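Local coordinates for protein extracellular invertase (Aspergillus kawachii, PDB 5XH8) that probably cleaves sucrose and related fructosides at the beta-fructofuranosyl bond and, with high transfructosylation activity, passes fructose on to build fructooligosaccharides such as 1-kestose, at residues Leu183-Asn188 and Val296-Ser301; Gly429-Glu434 and Lys589-Glu594. All coordinates share one frame; numbering follows the deposited sequence.

Contact 1. Residues Leu183-Asn188 and Val296-Ser301; sequences LLHSKN and VSRNGS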
loop_
_atom_site.group_PDB
_atom_site.type_symbol
_atom_site.label_atom_id
_atom_site.label_comp_id
_atom_site.label_asym_id
_atom_site.label_seq_id
_atom_site.Cartn_x
_atom_site.Cartn_y
_atom_site.Cartn_z
ATOM N N LEU A 183 2.664 18.135 25.715
ATOM C CA LEU A 183 3.520 18.838 24.765
ATOM C C LEU A 183 2.902 19.012 23.368
ATOM O O LEU A 183 3.166 20.023 22.696
ATOM C CB LEU A 183 4.851 18.117 24.593
ATOM C CG LEU A 183 5.932 18.276 25.654
ATOM C CD1 LEU A 183 7.040 17.274 25.360
ATOM C CD2 LEU A 183 6.502 19.690 25.675
ATOM N N LEU A 184 2.100 18.030 22.934
ATOM C CA LEU A 184 1.515 18.026 21.580
ATOM C C LEU A 184 0.042 18.442 21.540
ATOM O O LEU A 184 -0.566 18.431 20.483
ATOM C CB LEU A 184 1.660 16.628 20.974
ATOM C CG LEU A 184 3.116 16.186 20.761
ATOM C CD1 LEU A 184 3.202 14.684 20.565
ATOM C CD2 LEU A 184 3.742 16.925 19.586
ATOM N N HIS A 185 -0.525 18.797 22.692
ATOM C CA HIS A 185 -1.955 19.074 22.830
ATOM C C HIS A 185 -2.812 17.936 22.263
ATOM O O HIS A 185 -3.844 18.177 21.636
ATOM C CB HIS A 185 -2.302 20.444 22.209
ATOM C CG HIS A 185 -1.458 21.558 22.745
ATOM N ND1 HIS A 185 -0.350 22.037 22.080
ATOM C CD2 HIS A 185 -1.520 22.238 23.913
ATOM C CE1 HIS A 185 0.223 22.981 22.804
ATOM N NE2 HIS A 185 -0.471 23.126 23.919
ATOM N N SER A 186 -2.392 16.689 22.508
ATOM C CA SER A 186 -3.140 15.533 22.005
ATOM C C SER A 186 -4.298 15.345 22.933
ATOM O O SER A 186 -4.208 15.717 24.104
ATOM C CB SER A 186 -2.293 14.243 22.014
ATOM O OG SER A 186 -1.035 14.442 21.407
ATOM N N LYS A 187 -5.361 14.713 22.459
ATOM C CA LYS A 187 -6.389 14.265 23.390
ATOM C C LYS A 187 -5.778 13.324 24.440
ATOM O O LYS A 187 -4.813 12.573 24.143
ATOM C CB LYS A 187 -7.517 13.582 22.639
ATOM C CG LYS A 187 -8.306 14.565 21.795
ATOM C CD LYS A 187 -9.128 13.871 20.733
ATOM C CE LYS A 187 -9.833 14.894 19.860
ATOM N NZ LYS A 187 -10.938 14.233 19.125
ATOM N N ASN A 188 -6.331 13.371 25.653
ATOM C CA ASN A 188 -5.813 12.596 26.782
ATOM C C ASN A 188 -5.856 11.113 26.474
ATOM O O ASN A 188 -6.880 10.616 26.034
ATOM C CB ASN A 188 -6.635 12.823 28.063
ATOM C CG ASN A 188 -6.472 14.214 28.622
ATOM O OD1 ASN A 188 -7.452 14.855 28.995
ATOM N ND2 ASN A 188 -5.232 14.705 28.669
ATOM N N VAL A 296 12.157 14.929 26.921
ATOM C CA VAL A 296 11.359 15.234 25.771
ATOM C C VAL A 296 11.014 16.710 25.789
ATOM O O VAL A 296 10.406 17.180 26.725
ATOM C CB VAL A 296 10.081 14.387 25.775
ATOM C CG1 VAL A 296 9.256 14.671 24.536
ATOM C CG2 VAL A 296 10.455 12.909 25.807
ATOM N N SER A 297 11.395 17.421 24.738
ATOM C CA SER A 297 11.078 18.840 24.571
ATOM C C SER A 297 10.343 19.053 23.252
ATOM O O SER A 297 10.284 18.155 22.413
ATOM C CB SER A 297 12.367 19.639 24.540
ATOM O OG SER A 297 13.162 19.212 23.450
ATOM N N ARG A 298 9.802 20.254 23.083
ATOM C CA ARG A 298 9.162 20.669 21.850
ATOM C C ARG A 298 9.767 21.982 21.351
ATOM O O ARG A 298 10.156 22.842 22.127
ATOM C CB ARG A 298 7.656 20.818 22.040
ATOM C CG ARG A 298 6.934 21.024 20.725
ATOM C CD ARG A 298 5.437 20.923 20.860
ATOM N NE ARG A 298 4.784 21.232 19.589
ATOM C CZ ARG A 298 3.468 21.340 19.408
ATOM N NH1 ARG A 298 2.612 21.176 20.409
ATOM N NH2 ARG A 298 2.995 21.626 18.204
ATOM N N ASN A 299 9.825 22.118 20.038
ATOM C CA ASN A 299 10.455 23.251 19.396
ATOM C C ASN A 299 9.765 23.440 18.034
ATOM O O ASN A 299 10.417 23.575 17.001
ATOM C CB ASN A 299 11.946 22.908 19.266
ATOM C CG ASN A 299 12.844 24.118 19.361
ATOM O OD1 ASN A 299 13.732 24.309 18.526
ATOM N ND2 ASN A 299 12.645 24.929 20.397
ATOM N N GLY A 300 8.436 23.435 18.042
ATOM C CA GLY A 300 7.660 23.106 16.842
ATOM C C GLY A 300 7.389 21.600 16.796
ATOM O O GLY A 300 6.241 21.171 16.923
ATOM N N SER A 301 8.436 20.786 16.633
ATOM C CA SER A 301 8.283 19.320 16.695
ATOM C C SER A 301 8.934 18.724 17.943
ATOM O O SER A 301 9.935 19.235 18.465
ATOM C CB SER A 301 8.849 18.664 15.449
ATOM O OG SER A 301 10.228 18.926 15.352
#
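Leu183 and Arg298 bring the two backbones to their nearest approach, with the CA of Leu183 6.6 Å from the CA of Arg298. Here the last turn of a short helix meets the end of a strand. His185 takes a positive phi (52°) just past the helix, and two bonds back into the last turn make this C-terminal end a Schellman motif. The carbonyl of Leu183, in that last turn, faces the strand, and Arg298 uses it: NH1 of Arg298 donates to Leu183 O at 2.6 Å, lying in the carbonyl plane on a lone pair. The arginine gets there by being straight, with CG anti to the backbone N (chi1 -170°) and the chain extended as far as NE. Its NE bonds to Gly300 O at 3.0 Å, approaching from above that carbonyl plane, so two carbonyls at the guanidinium edge hold the group from both segments. One face of it carries CD2 of Leu184, set toward the rim, while ND1 of His185 lies 3.5 Å from NH1, near the guanidinium plane. A positive group beside a helix C-terminus should be favourable electrostatically. Below the polar end the contact is apolar: CD1 of Leu183 touches CG1 of Val296 at 3.5 Å, and CD2 of Leu183 rests against CB of Arg298. Helix 178-184 bridges two neighbouring sheets of the five-bladed propeller at the protein surface: Leu183 and Leu184 pack on Val302 of strand 302-311, and Leu184 also on Leu222 of strand 219-227. Val296, besides touching Val302, joins the two blades directly through Trp225.

Contact 2. Residues Gly429-Glu434 and Lys589-Glu594; sequences GTSFTE and KVTVSE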
loop_
_atom_site.group_PDB
_atom_site.type_symbol
_atom_site.label_atom_id
_atom_site.label_comp_id
_atom_site.label_asym_id
_atom_site.label_seq_id
_atom_site.Cartn_x
_atom_site.Cartn_y
_atom_site.Cartn_z
ATOM N N GLY A 429 13.505 -24.122 44.537
ATOM C CA GLY A 429 14.155 -25.419 44.672
ATOM C C GLY A 429 14.672 -25.676 46.078
ATOM O O GLY A 429 14.115 -25.197 47.071
ATOM N N THR A 430 15.748 -26.436 46.168
ATOM C CA THR A 430 16.369 -26.699 47.452
ATOM C C THR A 430 17.671 -25.920 47.540
ATOM O O THR A 430 18.490 -25.905 46.603
ATOM C CB THR A 430 16.537 -28.199 47.681
ATOM O OG1 THR A 430 17.310 -28.765 46.614
ATOM C CG2 THR A 430 15.129 -28.876 47.746
ATOM N N SER A 431 17.828 -25.251 48.674
ATOM C CA SER A 431 18.833 -24.232 48.854
ATOM C C SER A 431 19.947 -24.724 49.770
ATOM O O SER A 431 19.664 -25.338 50.794
ATOM C CB SER A 431 18.161 -23.024 49.483
ATOM O OG SER A 431 18.946 -21.881 49.257
ATOM N N PHE A 432 21.200 -24.453 49.415
ATOM C CA PHE A 432 22.312 -24.639 50.350
ATOM C C PHE A 432 23.291 -23.483 50.203
ATOM O O PHE A 432 23.233 -22.731 49.221
ATOM C CB PHE A 432 23.008 -26.009 50.161
ATOM C CG PHE A 432 23.651 -26.197 48.810
ATOM C CD1 PHE A 432 24.969 -25.787 48.586
ATOM C CD2 PHE A 432 22.943 -26.791 47.759
ATOM C CE1 PHE A 432 25.566 -25.960 47.351
ATOM C CE2 PHE A 432 23.539 -26.959 46.515
ATOM C CZ PHE A 432 24.847 -26.543 46.316
ATOM N N THR A 433 24.178 -23.343 51.190
ATOM C CA THR A 433 25.152 -22.254 51.206
ATOM C C THR A 433 26.565 -22.804 51.258
ATOM O O THR A 433 26.797 -23.874 51.792
ATOM C CB THR A 433 24.928 -21.297 52.401
ATOM O OG1 THR A 433 25.020 -22.037 53.626
ATOM C CG2 THR A 433 23.543 -20.595 52.330
ATOM N N GLU A 434 27.495 -22.059 50.675
ATOM C CA GLU A 434 28.907 -22.346 50.698
ATOM C C GLU A 434 29.541 -21.199 51.482
ATOM O O GLU A 434 29.175 -20.039 51.281
ATOM C CB GLU A 434 29.440 -22.387 49.274
ATOM C CG GLU A 434 30.950 -22.499 49.129
ATOM C CD GLU A 434 31.513 -23.867 49.474
ATOM O OE1 GLU A 434 30.795 -24.895 49.444
ATOM O OE2 GLU A 434 32.722 -23.922 49.743
ATOM N N LYS A 589 29.305 -15.549 51.936
ATOM C CA LYS A 589 28.478 -16.745 51.871
ATOM C C LYS A 589 27.759 -16.751 50.478
ATOM O O LYS A 589 27.180 -15.755 50.036
ATOM C CB LYS A 589 27.509 -16.693 53.061
ATOM C CG LYS A 589 26.459 -17.781 53.224
ATOM C CD LYS A 589 25.197 -17.175 53.860
ATOM C CE LYS A 589 24.237 -18.205 54.446
ATOM N NZ LYS A 589 24.018 -18.018 55.908
ATOM N N VAL A 590 27.891 -17.866 49.778
ATOM C CA VAL A 590 27.364 -18.051 48.444
ATOM C C VAL A 590 26.119 -18.904 48.609
ATOM O O VAL A 590 26.185 -19.927 49.292
ATOM C CB VAL A 590 28.406 -18.788 47.577
ATOM C CG1 VAL A 590 27.915 -18.955 46.150
ATOM C CG2 VAL A 590 29.737 -18.048 47.618
ATOM N N THR A 591 24.993 -18.493 48.022
ATOM C CA THR A 591 23.777 -19.309 48.044
ATOM C C THR A 591 23.566 -20.001 46.689
ATOM O O THR A 591 23.714 -19.385 45.631
ATOM C CB THR A 591 22.550 -18.460 48.408
ATOM O OG1 THR A 591 22.792 -17.822 49.665
ATOM C CG2 THR A 591 21.294 -19.326 48.525
ATOM N N VAL A 592 23.242 -21.287 46.740
ATOM C CA VAL A 592 22.959 -22.072 45.541
ATOM C C VAL A 592 21.572 -22.633 45.743
ATOM O O VAL A 592 21.317 -23.286 46.761
ATOM C CB VAL A 592 23.954 -23.234 45.315
ATOM C CG1 VAL A 592 23.529 -24.080 44.104
ATOM C CG2 VAL A 592 25.377 -22.715 45.141
ATOM N N SER A 593 20.680 -22.361 44.787
ATOM C CA SER A 593 19.345 -22.920 44.791
ATOM C C SER A 593 19.225 -23.762 43.530
ATOM O O SER A 593 19.503 -23.276 42.415
ATOM C CB SER A 593 18.305 -21.797 44.854
ATOM O OG SER A 593 17.004 -22.333 44.679
ATOM N N GLU A 594 18.799 -25.011 43.702
ATOM C CA GLU A 594 18.891 -26.024 42.659
ATOM C C GLU A 594 17.526 -26.491 42.196
ATOM O O GLU A 594 16.638 -26.665 43.006
ATOM C CB GLU A 594 19.687 -27.224 43.193
ATOM C CG GLU A 594 20.172 -28.173 42.118
ATOM C CD GLU A 594 20.954 -29.357 42.687
ATOM O OE1 GLU A 594 21.593 -29.217 43.761
ATOM O OE2 GLU A 594 20.930 -30.425 42.041
HETATM O O HOH W 1 16.001 -23.719 42.404
#
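Phe432 and Val592 face each other as a hydrogen-bonded antiparallel pair, their side chains side by side and pointing the same way. CB of Val592 sits over one face of the Phe432 ring, 3.9 Å from its centroid and 23° off the normal, a CH-pi contact displaced toward the rim; CG1 of the valine reaches CZ of the phenylalanine at 3.6 Å. CG of Phe432 lies between the backbone N and carbonyl carbon (chi1 63°), and the ring beyond it leans toward the partner strand. At the ring edge OE1 of Glu594 lies near the plane, 4.1 Å from CE2 of Phe432. Two backbone bonds tie this central pair: Phe432 N to Val592 O and Val592 N to Phe432 O, both 2.9 Å. The Glu434-Val590 pair is bonded in the same way, and Thr430-Glu594 at the far end is looser, with Thr430 N 3.3 Å from Glu594 O. These strands belong to the beta-sandwich that forms the C-terminal domain of GH32 enzymes. On the face with Phe432, buried Val590 and Glu434 pack against Phe577 of strand 574-580, in the other sheet. On the other face Ser431 lies opposite Ser593 and Thr433 opposite Thr591, in the non-hydrogen-bonded pairs, and the bent chain of Lys589 crosses Thr433 at a slant, its CE a tight 3.3 Å from CG2 of Thr433. Further out, a water bonds to Ser593 OG and weakly to Gly429 N. Glu434 accepts from the backbone N of Lys448 through OE1, and OE2 of Glu594 bonds to Ser452 OG. Strand 455-463 flanks the 589-594 segment, pairing by backbone bonds with Thr591 and Ser593.

In the fold
Contact 1 belongs to the five-bladed propeller and contact 2 to the C-terminal beta-sandwich, on opposite sides of the chain's centre. Their centres are 52 Å apart and their nearest atoms about 40 Å, so neither touches the other; both segments of contact 1 precede those of contact 2 in the sequence. The 183-188/296-301 pair is a surface junction of helix and strand, whereas 429-434/589-594 joins two strands of one sheet and is partly buried. Strand 286-298, which supplies contact 1 with Arg298, also carries His287, a ligand of the sodium ion. The side chain of Glu594 in contact 2 is about 11 Å from a bound glycerol.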